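Long-range contacts in 2-methyl-3-hydroxypyridine-5-carboxylic acid oxygenase (Mesorhizobium loti, PDB 3ALJ), which catalyses the FAD-dependent, ring-opening oxygenation of 2-methyl-3-hydroxypyridine-5-carboxylic acid, probably in the breakdown of vitamin B6: residues Val153-Val158 with Ala284-Ala289; Asn127-Ala132 with Gly159-Asp164. All blocks are in the same frame, centred on the assembly; numbering follows the deposited sequence.

Interaction 1: Val153-Val158 with Ala284-Ala289; sequences VGADGV and ALVGDA. With FAD (flavin-adenine dinucleotide), chain B.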
ATOM      1  N   VAL A 153     -15.051 -11.459  -1.729  1.00  8.47           N
ATOM      2  CA  VAL A 153     -14.220 -10.288  -1.602  1.00  8.72           C
ATOM      3  C   VAL A 153     -13.359 -10.162  -2.863  1.00  9.10           C
ATOM      4  O   VAL A 153     -12.490 -11.004  -3.094  1.00  8.97           O
ATOM      5  CB  VAL A 153     -13.365 -10.393  -0.336  1.00 10.26           C
ATOM      6  CG1 VAL A 153     -12.488  -9.130  -0.208  1.00 11.80           C
ATOM      7  CG2 VAL A 153     -14.296 -10.471   0.976  1.00 11.21           C
ATOM      8  N   GLY A 154     -13.566  -9.074  -3.571  1.00  8.23           N
ATOM      9  CA  GLY A 154     -12.716  -8.751  -4.735  1.00  8.77           C
ATOM     10  C   GLY A 154     -11.558  -7.897  -4.248  1.00  8.64           C
ATOM     11  O   GLY A 154     -11.664  -6.710  -4.172  1.00  8.83           O
ATOM     12  N   ALA A 155     -10.476  -8.563  -3.876  1.00  7.68           N
ATOM     13  CA  ALA A 155      -9.209  -7.858  -3.409  1.00  7.33           C
ATOM     14  C   ALA A 155      -8.136  -8.188  -4.452  1.00  8.44           C
ATOM     15  O   ALA A 155      -6.959  -8.390  -4.105  1.00  8.56           O
ATOM     16  CB  ALA A 155      -8.841  -8.482  -2.030  1.00 10.29           C
ATOM     17  N   ASP A 156      -8.555  -8.123  -5.723  1.00  8.01           N
ATOM     18  CA  ASP A 156      -7.670  -8.531  -6.830  1.00  7.45           C
ATOM     19  C   ASP A 156      -7.051  -7.458  -7.613  1.00  8.51           C
ATOM     20  O   ASP A 156      -6.739  -7.630  -8.794  1.00 10.90           O
ATOM     21  CB  ASP A 156      -8.457  -9.626  -7.677  1.00  9.35           C
ATOM     22  CG  ASP A 156      -9.839  -9.197  -8.078  1.00  8.94           C
ATOM     23  OD1 ASP A 156     -10.563  -8.392  -7.427  1.00  8.85           O
ATOM     24  OD2 ASP A 156     -10.317  -9.744  -9.163  1.00  9.89           O
ATOM     25  N   GLY A 157      -6.786  -6.335  -6.927  1.00  7.93           N
ATOM     26  CA  GLY A 157      -5.884  -5.341  -7.497  1.00  7.89           C
ATOM     27  C   GLY A 157      -6.517  -4.381  -8.521  1.00  7.39           C
ATOM     28  O   GLY A 157      -7.689  -4.468  -8.827  1.00  8.26           O
ATOM     29  N   VAL A 158      -5.701  -3.499  -9.121  1.00  7.88           N
ATOM     30  CA  VAL A 158      -6.216  -2.460 -10.014  1.00  8.23           C
ATOM     31  C   VAL A 158      -6.882  -3.069 -11.226  1.00  8.86           C
ATOM     32  O   VAL A 158      -7.776  -2.444 -11.763  1.00 10.32           O
ATOM     33  CB  VAL A 158      -5.042  -1.559 -10.553  1.00 11.72           C
ATOM     34  CG1 VAL A 158      -4.537  -0.643  -9.554  1.00 15.57           C
ATOM     35  CG2 VAL A 158      -3.908  -2.384 -11.156  1.00 12.72           C
ATOM     36  N   ALA A 284     -17.984  -7.578  -2.349  1.00 10.60           N
ATOM     37  CA  ALA A 284     -17.357  -6.289  -1.925  1.00  8.48           C
ATOM     38  C   ALA A 284     -16.024  -6.203  -2.577  1.00  8.76           C
ATOM     39  O   ALA A 284     -15.211  -7.171  -2.558  1.00 10.79           O
ATOM     40  CB  ALA A 284     -17.153  -6.288  -0.470  1.00  9.75           C
ATOM     41  N   LEU A 285     -15.782  -5.028  -3.131  1.00  9.11           N
ATOM     42  CA  LEU A 285     -14.443  -4.700  -3.761  1.00  9.64           C
ATOM     43  C   LEU A 285     -13.611  -3.949  -2.714  1.00 10.32           C
ATOM     44  O   LEU A 285     -14.077  -2.948  -2.163  1.00 10.26           O
ATOM     45  CB  LEU A 285     -14.643  -3.790  -4.965  1.00  8.89           C
ATOM     46  CG  LEU A 285     -15.573  -4.465  -6.024  1.00  9.71           C
ATOM     47  CD1 LEU A 285     -15.671  -3.482  -7.202  1.00  9.36           C
ATOM     48  CD2 LEU A 285     -15.059  -5.836  -6.515  1.00 10.45           C
ATOM     49  N   VAL A 286     -12.381  -4.394  -2.493  1.00  9.71           N
ATOM     50  CA  VAL A 286     -11.500  -3.846  -1.373  0.50  9.18           C
ATOM     51  C   VAL A 286     -10.166  -3.515  -1.960  1.00  9.95           C
ATOM     52  O   VAL A 286      -9.612  -4.375  -2.678  1.00 10.74           O
ATOM     53  CB  VAL A 286     -11.311  -4.870  -0.207  0.50  8.77           C
ATOM     54  CG1 VAL A 286     -12.751  -5.214   0.435  0.50  9.56           C
ATOM     55  CG2 VAL A 286     -10.332  -6.090  -0.506  0.50 13.02           C
ATOM     56  N   GLY A 287      -9.552  -2.400  -1.600  1.00  9.01           N
ATOM     57  CA  GLY A 287      -8.176  -2.184  -1.990  1.00  7.58           C
ATOM     58  C   GLY A 287      -8.077  -1.541  -3.358  1.00  6.70           C
ATOM     59  O   GLY A 287      -8.977  -0.771  -3.737  1.00  8.37           O
ATOM     60  N   ASP A 288      -6.971  -1.810  -4.057  1.00  7.69           N
ATOM     61  CA  ASP A 288      -6.771  -1.158  -5.337  1.00  8.58           C
ATOM     62  C   ASP A 288      -7.891  -1.569  -6.399  1.00  7.81           C
ATOM     63  O   ASP A 288      -8.052  -0.835  -7.398  1.00  8.96           O
ATOM     64  CB  ASP A 288      -5.427  -1.606  -5.927  1.00  7.13           C
ATOM     65  CG  ASP A 288      -4.228  -0.789  -5.383  1.00  7.75           C
ATOM     66  OD1 ASP A 288      -4.414   0.012  -4.456  1.00  8.73           O
ATOM     67  OD2 ASP A 288      -3.138  -1.002  -5.954  1.00  9.63           O
ATOM     68  N   ALA A 289      -8.581  -2.663  -6.154  1.00  6.81           N
ATOM     69  CA  ALA A 289      -9.732  -3.020  -7.011  1.00  6.34           C
ATOM     70  C   ALA A 289     -10.752  -1.867  -7.024  1.00  9.72           C
ATOM     71  O   ALA A 289     -11.508  -1.708  -8.010  1.00  8.88           O
ATOM     72  CB  ALA A 289     -10.391  -4.292  -6.503  1.00  9.58           C
TER
HETATM   73  PA  FAD B 380      -2.336  -5.738  -4.640  1.00 10.38           P
HETATM   74  O1A FAD B 380      -1.276  -5.448  -3.623  1.00 15.26           O
HETATM   75  O2A FAD B 380      -2.131  -5.377  -5.993  1.00 12.17           O
HETATM   76  O5B FAD B 380      -2.619  -7.298  -4.532  1.00  9.44           O
HETATM   77  C5B FAD B 380      -3.589  -7.952  -5.416  1.00  8.28           C
HETATM   78  C4B FAD B 380      -3.139  -9.397  -5.358  1.00  8.40           C
HETATM   79  O4B FAD B 380      -4.173 -10.052  -6.171  1.00 10.53           O
HETATM   80  C3B FAD B 380      -1.858  -9.698  -6.044  1.00  9.09           C
HETATM   81  O3B FAD B 380      -1.047 -10.598  -5.262  1.00 10.15           O
HETATM   82  C2B FAD B 380      -2.308 -10.268  -7.438  1.00  8.38           C
HETATM   83  O2B FAD B 380      -1.372 -11.204  -8.001  1.00 10.44           O
HETATM   84  C1B FAD B 380      -3.552 -11.026  -7.107  1.00 10.97           C
HETATM   85  N9A FAD B 380      -4.521 -11.059  -8.155  1.00  7.95           N
HETATM   86  C8A FAD B 380      -4.756 -10.157  -9.168  1.00  9.44           C
HETATM   87  N7A FAD B 380      -5.817 -10.514  -9.908  1.00  8.88           N
HETATM   88  C5A FAD B 380      -6.280 -11.699  -9.358  1.00  7.74           C
HETATM   89  C6A FAD B 380      -7.394 -12.488  -9.632  1.00  8.54           C
HETATM   90  N6A FAD B 380      -8.229 -12.182 -10.681  1.00 11.67           N
HETATM   91  N1A FAD B 380      -7.569 -13.563  -8.861  1.00  8.90           N
HETATM   92  C2A FAD B 380      -6.737 -13.899  -7.868  1.00 10.88           C
HETATM   93  N3A FAD B 380      -5.651 -13.151  -7.518  1.00  8.54           N
HETATM   94  C4A FAD B 380      -5.471 -12.033  -8.273  1.00  7.54           C
HETATM   95  N1  FAD B 380       0.655   2.191   0.034  1.00  8.22           N
HETATM   96  C2  FAD B 380       0.949   2.426   1.300  1.00  7.88           C
HETATM   97  O2  FAD B 380       0.161   2.206   2.233  1.00  8.74           O
HETATM   98  N3  FAD B 380       2.192   2.963   1.635  1.00  7.26           N
HETATM   99  C4  FAD B 380       3.162   3.224   0.666  1.00  7.47           C
HETATM  100  O4  FAD B 380       4.343   3.569   1.045  1.00  7.57           O
HETATM  101  C4X FAD B 380       2.815   2.985  -0.652  1.00  8.26           C
HETATM  102  N5  FAD B 380       3.731   3.344  -1.700  1.00  8.98           N
HETATM  103  C5X FAD B 380       3.347   3.165  -3.016  1.00  7.90           C
HETATM  104  C6  FAD B 380       4.172   3.602  -4.067  1.00  8.79           C
HETATM  105  C7  FAD B 380       3.825   3.367  -5.372  1.00  9.72           C
HETATM  106  C7M FAD B 380       4.772   3.850  -6.508  1.00 12.08           C
HETATM  107  C8  FAD B 380       2.624   2.763  -5.680  1.00  9.53           C
HETATM  108  C8M FAD B 380       2.178   2.516  -7.139  1.00 10.79           C
HETATM  109  C9  FAD B 380       1.786   2.328  -4.643  1.00  9.82           C
HETATM  110  C9A FAD B 380       2.123   2.567  -3.288  1.00  8.56           C
HETATM  111  N10 FAD B 380       1.247   2.163  -2.187  1.00  7.47           N
HETATM  112  C10 FAD B 380       1.590   2.423  -0.914  1.00  6.57           C
HETATM  113  C1' FAD B 380      -0.114   1.526  -2.523  1.00  7.84           C
HETATM  114  C2' FAD B 380      -0.012   0.017  -2.351  1.00  6.49           C
HETATM  115  O2' FAD B 380       1.053  -0.485  -3.186  1.00  8.06           O
HETATM  116  C3' FAD B 380      -1.306  -0.641  -2.865  1.00  7.89           C
HETATM  117  O3' FAD B 380      -2.416   0.281  -2.547  1.00  7.45           O
HETATM  118  C4' FAD B 380      -1.642  -1.917  -2.213  1.00  7.60           C
HETATM  119  O4' FAD B 380      -0.581  -2.855  -2.551  1.00 11.17           O
HETATM  120  C5' FAD B 380      -2.913  -2.499  -2.740  1.00  8.62           C
HETATM  121  O5' FAD B 380      -3.152  -3.740  -2.084  1.00  7.55           O
HETATM  122  P   FAD B 380      -4.253  -4.681  -2.716  1.00  8.20           P
HETATM  123  O1P FAD B 380      -4.240  -5.894  -1.887  1.00  8.91           O
HETATM  124  O2P FAD B 380      -5.547  -3.963  -2.944  1.00  9.09           O
HETATM  125  O3P FAD B 380      -3.706  -5.003  -4.203  1.00  8.10           O
HETATM  126  O   HOH W   1      -7.600  -4.944  -4.460  1.00  7.50           O
HETATM  127  O   HOH W   2      -3.090  -3.225  -7.634  1.00 10.83           O
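The carboxylate of Asp-288 is clasped between Val-158 and the cofactor: Val-158 runs alongside Asp-288, its CG1 to one side of the carboxylate plane, 3.9 Å from Asp-288 OD2, while the ribityl C5' of FAD lies over the other face, 3.4 Å from Asp-288 CG. The two carboxylate oxygens divide the polar work. OD1 accepts from the ribityl O3' (2.8 Å), and OD2 takes a bond from a water that also reaches Val-158 N and a phosphate oxygen, O2A. Asp-288 carries its CG beside its own backbone N (chi1 -84°), which keeps the acid against the ribityl chain while that N donates to FAD O2P. A second flat group, the adenine, has Asp-156 CB above one face, 3.4 Å from C5A. Behind these groups two parallel strands are laced at Gly-154, whose N donates to Ala-284 O (2.7 Å) and whose O accepts from Val-286 N (2.9 Å). Where the strands end, a water with four bonds bridges them, held by Gly-157 N, Val-286 O, Ala-289 N and FAD O2P. Gly-287, with no side chain, brings its CA close against O2P. The arrangement is consistent with the Asp-Gly and Gly-Asp motifs of flavoprotein hydroxylases, one meeting the adenosine and, through water, the phosphates, the other the phosphate and ribityl chain.

Interaction 2: Asn127-Ala132 with Gly159-Asp164; sequences NSEAVA and GSKVRD. With FAD (flavin-adenine dinucleotide), chain B.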
ATOM      1  N   ASN A 127      -1.780 -20.066  -7.733  1.00  9.50           N
ATOM      2  CA  ASN A 127      -2.193 -20.464  -9.120  1.00 10.91           C
ATOM      3  C   ASN A 127      -3.702 -20.569  -9.191  1.00 10.87           C
ATOM      4  O   ASN A 127      -4.313 -21.471  -9.873  1.00 11.90           O
ATOM      5  CB  ASN A 127      -1.621 -21.893  -9.474  1.00 13.51           C
ATOM      6  CG  ASN A 127      -0.146 -21.936  -9.521  1.00 19.61           C
ATOM      7  OD1 ASN A 127       0.518 -22.731  -8.813  1.00 27.98           O
ATOM      8  ND2 ASN A 127       0.356 -21.125 -10.293  1.00 15.90           N
ATOM      9  N   SER A 128      -4.443 -19.643  -8.508  1.00 10.11           N
ATOM     10  CA  SER A 128      -5.880 -19.715  -8.371  1.00  9.73           C
ATOM     11  C   SER A 128      -6.479 -18.347  -8.625  1.00  9.14           C
ATOM     12  O   SER A 128      -6.487 -17.432  -7.755  1.00 12.01           O
ATOM     13  CB  SER A 128      -6.182 -20.188  -6.924  1.00 10.98           C
ATOM     14  OG  SER A 128      -7.622 -20.510  -6.836  1.00 12.90           O
ATOM     15  N   GLU A 129      -6.866 -18.149  -9.858  1.00 12.10           N
ATOM     16  CA  GLU A 129      -7.333 -16.818 -10.326  1.00  9.61           C
ATOM     17  C   GLU A 129      -8.801 -16.721 -10.389  1.00 11.13           C
ATOM     18  O   GLU A 129      -9.470 -17.586 -11.048  1.00 11.11           O
ATOM     19  CB  GLU A 129      -6.738 -16.521 -11.758  1.00 11.12           C
ATOM     20  CG  GLU A 129      -7.226 -15.149 -12.339  1.00 10.57           C
ATOM     21  CD  GLU A 129      -6.845 -14.928 -13.760  1.00 15.30           C
ATOM     22  OE1 GLU A 129      -6.462 -15.912 -14.450  1.00 18.13           O
ATOM     23  OE2 GLU A 129      -6.947 -13.785 -14.190  1.00 13.00           O
ATOM     24  N   ALA A 130      -9.412 -15.719  -9.803  1.00  9.90           N
ATOM     25  CA  ALA A 130     -10.857 -15.448  -9.933  1.00 11.03           C
ATOM     26  C   ALA A 130     -11.055 -14.717 -11.234  1.00 11.22           C
ATOM     27  O   ALA A 130     -10.444 -13.698 -11.540  1.00 11.94           O
ATOM     28  CB  ALA A 130     -11.403 -14.519  -8.808  1.00 12.33           C
ATOM     29  N   VAL A 131     -11.894 -15.308 -12.139  1.00 11.59           N
ATOM     30  CA  VAL A 131     -12.080 -14.662 -13.480  1.00 12.16           C
ATOM     31  C   VAL A 131     -13.491 -14.107 -13.582  1.00 12.34           C
ATOM     32  O   VAL A 131     -13.703 -13.154 -14.394  1.00 14.19           O
ATOM     33  CB  VAL A 131     -11.756 -15.612 -14.671  1.00 16.74           C
ATOM     34  CG1 VAL A 131     -10.337 -16.091 -14.599  1.00 16.89           C
ATOM     35  CG2 VAL A 131     -12.707 -16.736 -14.672  1.00 19.84           C
ATOM     36  N   ALA A 132     -14.417 -14.584 -12.761  1.00 12.64           N
ATOM     37  CA  ALA A 132     -15.741 -14.002 -12.780  1.00 12.71           C
ATOM     38  C   ALA A 132     -16.396 -14.081 -11.461  1.00 13.66           C
ATOM     39  O   ALA A 132     -16.088 -14.985 -10.636  1.00 17.15           O
ATOM     40  CB  ALA A 132     -16.612 -14.644 -13.918  1.00 14.23           C
ATOM     41  N   GLY A 159      -6.413  -4.298 -11.627  1.00  9.06           N
ATOM     42  CA  GLY A 159      -7.064  -5.019 -12.797  1.00 10.04           C
ATOM     43  C   GLY A 159      -8.107  -6.015 -12.346  1.00  9.79           C
ATOM     44  O   GLY A 159      -8.376  -6.949 -13.114  1.00 10.35           O
ATOM     45  N   SER A 160      -8.751  -5.842 -11.188  1.00 10.35           N
ATOM     46  CA  SER A 160      -9.748  -6.805 -10.649  1.00  9.41           C
ATOM     47  C   SER A 160     -10.743  -7.324 -11.699  1.00  9.55           C
ATOM     48  O   SER A 160     -11.511  -6.541 -12.340  1.00  8.79           O
ATOM     49  CB  SER A 160     -10.624  -5.990  -9.647  1.00  8.72           C
ATOM     50  OG  SER A 160     -11.670  -6.750  -9.157  1.00  8.66           O
ATOM     51  N   LYS A 161     -10.716  -8.631 -11.786  1.00  8.16           N
ATOM     52  CA  LYS A 161     -11.707  -9.336 -12.605  1.00  7.94           C
ATOM     53  C   LYS A 161     -12.977  -9.584 -11.872  1.00  9.78           C
ATOM     54  O   LYS A 161     -14.040  -9.726 -12.509  1.00 10.93           O
ATOM     55  CB  LYS A 161     -11.092 -10.671 -13.159  1.00  8.95           C
ATOM     56  CG  LYS A 161     -10.097 -10.408 -14.344  1.00  9.88           C
ATOM     57  CD  LYS A 161      -9.513 -11.757 -14.867  1.00 11.24           C
ATOM     58  CE  LYS A 161      -8.530 -11.426 -15.952  1.00 11.81           C
ATOM     59  NZ  LYS A 161      -8.141 -12.764 -16.494  1.00 13.49           N
ATOM     60  N   VAL A 162     -12.943  -9.665 -10.530  1.00  9.17           N
ATOM     61  CA  VAL A 162     -14.176  -9.677  -9.814  1.00  9.61           C
ATOM     62  C   VAL A 162     -14.971  -8.399 -10.166  1.00 10.28           C
ATOM     63  O   VAL A 162     -16.188  -8.477 -10.468  1.00 11.70           O
ATOM     64  CB  VAL A 162     -13.895  -9.829  -8.280  1.00  9.43           C
ATOM     65  CG1 VAL A 162     -15.175  -9.575  -7.415  1.00 10.74           C
ATOM     66  CG2 VAL A 162     -13.199 -11.197  -7.966  1.00 10.30           C
ATOM     67  N   ARG A 163     -14.327  -7.220 -10.150  1.00 10.24           N
ATOM     68  CA  ARG A 163     -14.984  -6.012 -10.517  1.00  9.47           C
ATOM     69  C   ARG A 163     -15.399  -5.995 -11.989  1.00 10.00           C
ATOM     70  O   ARG A 163     -16.598  -5.764 -12.267  1.00 10.18           O
ATOM     71  CB  ARG A 163     -13.958  -4.893 -10.327  1.00  8.88           C
ATOM     72  CG  ARG A 163     -14.490  -3.482 -10.744  1.00  7.84           C
ATOM     73  CD  ARG A 163     -13.367  -2.480 -10.785  1.00  8.02           C
ATOM     74  NE  ARG A 163     -12.381  -2.816 -11.807  1.00  9.63           N
ATOM     75  CZ  ARG A 163     -11.087  -2.623 -11.740  1.00  8.47           C
ATOM     76  NH1 ARG A 163     -10.477  -2.113 -10.692  1.00  8.77           N
ATOM     77  NH2 ARG A 163     -10.375  -2.937 -12.819  1.00 10.00           N
ATOM     78  N   ASP A 164     -14.472  -6.344 -12.881  1.00  9.45           N
ATOM     79  CA  ASP A 164     -14.840  -6.092 -14.288  1.00 10.84           C
ATOM     80  C   ASP A 164     -15.757  -7.171 -14.841  1.00 11.74           C
ATOM     81  O   ASP A 164     -16.461  -6.871 -15.855  1.00 13.70           O
ATOM     82  CB  ASP A 164     -13.575  -5.948 -15.078  1.00 10.63           C
ATOM     83  CG  ASP A 164     -12.858  -4.559 -14.767  1.00  9.36           C
ATOM     84  OD1 ASP A 164     -13.549  -3.635 -14.277  1.00 10.48           O
ATOM     85  OD2 ASP A 164     -11.694  -4.462 -15.093  1.00 12.65           O
TER
HETATM   86  PA  FAD B 380      -2.336  -5.738  -4.640  1.00 10.38           P
HETATM   87  O1A FAD B 380      -1.276  -5.448  -3.623  1.00 15.26           O
HETATM   88  O2A FAD B 380      -2.131  -5.377  -5.993  1.00 12.17           O
HETATM   89  O5B FAD B 380      -2.619  -7.298  -4.532  1.00  9.44           O
HETATM   90  C5B FAD B 380      -3.589  -7.952  -5.416  1.00  8.28           C
HETATM   91  C4B FAD B 380      -3.139  -9.397  -5.358  1.00  8.40           C
HETATM   92  O4B FAD B 380      -4.173 -10.052  -6.171  1.00 10.53           O
HETATM   93  C3B FAD B 380      -1.858  -9.698  -6.044  1.00  9.09           C
HETATM   94  O3B FAD B 380      -1.047 -10.598  -5.262  1.00 10.15           O
HETATM   95  C2B FAD B 380      -2.308 -10.268  -7.438  1.00  8.38           C
HETATM   96  O2B FAD B 380      -1.372 -11.204  -8.001  1.00 10.44           O
HETATM   97  C1B FAD B 380      -3.552 -11.026  -7.107  1.00 10.97           C
HETATM   98  N9A FAD B 380      -4.521 -11.059  -8.155  1.00  7.95           N
HETATM   99  C8A FAD B 380      -4.756 -10.157  -9.168  1.00  9.44           C
HETATM  100  N7A FAD B 380      -5.817 -10.514  -9.908  1.00  8.88           N
HETATM  101  C5A FAD B 380      -6.280 -11.699  -9.358  1.00  7.74           C
HETATM  102  C6A FAD B 380      -7.394 -12.488  -9.632  1.00  8.54           C
HETATM  103  N6A FAD B 380      -8.229 -12.182 -10.681  1.00 11.67           N
HETATM  104  N1A FAD B 380      -7.569 -13.563  -8.861  1.00  8.90           N
HETATM  105  C2A FAD B 380      -6.737 -13.899  -7.868  1.00 10.88           C
HETATM  106  N3A FAD B 380      -5.651 -13.151  -7.518  1.00  8.54           N
HETATM  107  C4A FAD B 380      -5.471 -12.033  -8.273  1.00  7.54           C
HETATM  108  N1  FAD B 380       0.655   2.191   0.034  1.00  8.22           N
HETATM  109  C2  FAD B 380       0.949   2.426   1.300  1.00  7.88           C
HETATM  110  O2  FAD B 380       0.161   2.206   2.233  1.00  8.74           O
HETATM  111  N3  FAD B 380       2.192   2.963   1.635  1.00  7.26           N
HETATM  112  C4  FAD B 380       3.162   3.224   0.666  1.00  7.47           C
HETATM  113  O4  FAD B 380       4.343   3.569   1.045  1.00  7.57           O
HETATM  114  C4X FAD B 380       2.815   2.985  -0.652  1.00  8.26           C
HETATM  115  N5  FAD B 380       3.731   3.344  -1.700  1.00  8.98           N
HETATM  116  C5X FAD B 380       3.347   3.165  -3.016  1.00  7.90           C
HETATM  117  C6  FAD B 380       4.172   3.602  -4.067  1.00  8.79           C
HETATM  118  C7  FAD B 380       3.825   3.367  -5.372  1.00  9.72           C
HETATM  119  C7M FAD B 380       4.772   3.850  -6.508  1.00 12.08           C
HETATM  120  C8  FAD B 380       2.624   2.763  -5.680  1.00  9.53           C
HETATM  121  C8M FAD B 380       2.178   2.516  -7.139  1.00 10.79           C
HETATM  122  C9  FAD B 380       1.786   2.328  -4.643  1.00  9.82           C
HETATM  123  C9A FAD B 380       2.123   2.567  -3.288  1.00  8.56           C
HETATM  124  N10 FAD B 380       1.247   2.163  -2.187  1.00  7.47           N
HETATM  125  C10 FAD B 380       1.590   2.423  -0.914  1.00  6.57           C
HETATM  126  C1' FAD B 380      -0.114   1.526  -2.523  1.00  7.84           C
HETATM  127  C2' FAD B 380      -0.012   0.017  -2.351  1.00  6.49           C
HETATM  128  O2' FAD B 380       1.053  -0.485  -3.186  1.00  8.06           O
HETATM  129  C3' FAD B 380      -1.306  -0.641  -2.865  1.00  7.89           C
HETATM  130  O3' FAD B 380      -2.416   0.281  -2.547  1.00  7.45           O
HETATM  131  C4' FAD B 380      -1.642  -1.917  -2.213  1.00  7.60           C
HETATM  132  O4' FAD B 380      -0.581  -2.855  -2.551  1.00 11.17           O
HETATM  133  C5' FAD B 380      -2.913  -2.499  -2.740  1.00  8.62           C
HETATM  134  O5' FAD B 380      -3.152  -3.740  -2.084  1.00  7.55           O
HETATM  135  P   FAD B 380      -4.253  -4.681  -2.716  1.00  8.20           P
HETATM  136  O1P FAD B 380      -4.240  -5.894  -1.887  1.00  8.91           O
HETATM  137  O2P FAD B 380      -5.547  -3.963  -2.944  1.00  9.09           O
HETATM  138  O3P FAD B 380      -3.706  -5.003  -4.203  1.00  8.10           O
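Glu-129 and Lys-161 reach across to each other and close in a salt bridge, one side chain from just before the strand 130-134 and the other from the first turn of the helix 161-166, which follows the Asp-Gly motif of this flavoprotein hydroxylase. Both chains are stretched out but cross at a slant rather than lying alongside. Lys-161 sets off with CG beside its backbone N (chi1 -76°) and then runs straight, passing CB by Ala-130 O at 3.5 Å before NZ meets Glu-129 OE2 at 2.8 Å. The ammonium uses the syn side of that oxygen but sits 34° out of the carboxylate plane, and the lysine's CD and CE also brush OE2, so its aliphatic shaft shares the approach. Glu-129, with CG anti to the backbone N, lays this CG over the adenine on the face opposite Asp-156, 3.5 Å from FAD N6A.

Deeper in, Ala-130 points at the helix and its CB rests on Val-162 CG2 at 3.9 Å; Leu-139 and Ala-17 touch both residues and extend this small apolar patch. Ser-160 is the N-cap of the helix, its OG accepting from Arg-163 N. The guanidinium of Arg-163 has Ser-160 CB over the centre of one face and holds Asp-164 side-on through NE and NH2, with both carboxylate oxygens met from above their plane. Along the strand, Val-131 and Ala-132 both face Thr-140 in a classic beta bulge.

Ala-130 binds the adenine through its backbone: Ala-130 N donates to FAD N1A (3.0 Å), and Ala-130 O accepts from FAD N6A at 2.8 Å with an N-H...O angle of 170°.

Interactions 1 and 2 meet neighbouring parts of FAD, and both touch the adenine, on opposite faces. Interaction 1 is buried, joins adjacent strands of the six-stranded sheet, and works through backbone bonds, ordered water and the pyrophosphate and ribityl parts of FAD. Interaction 2, only partly buried, sets the small antiparallel sheet against the helix 161-166; its ion pair lies toward solvent and its inner side is apolar, beside the adenine. Their centres are about 9 Å apart and the chain runs directly from 153-158 into 159-164. Arg-163 ties them together, NH2 to Val-158 O and NH1 to Ala-289 O, while Asp-156 receives Ser-160 OG and Val-162 N at the helix start.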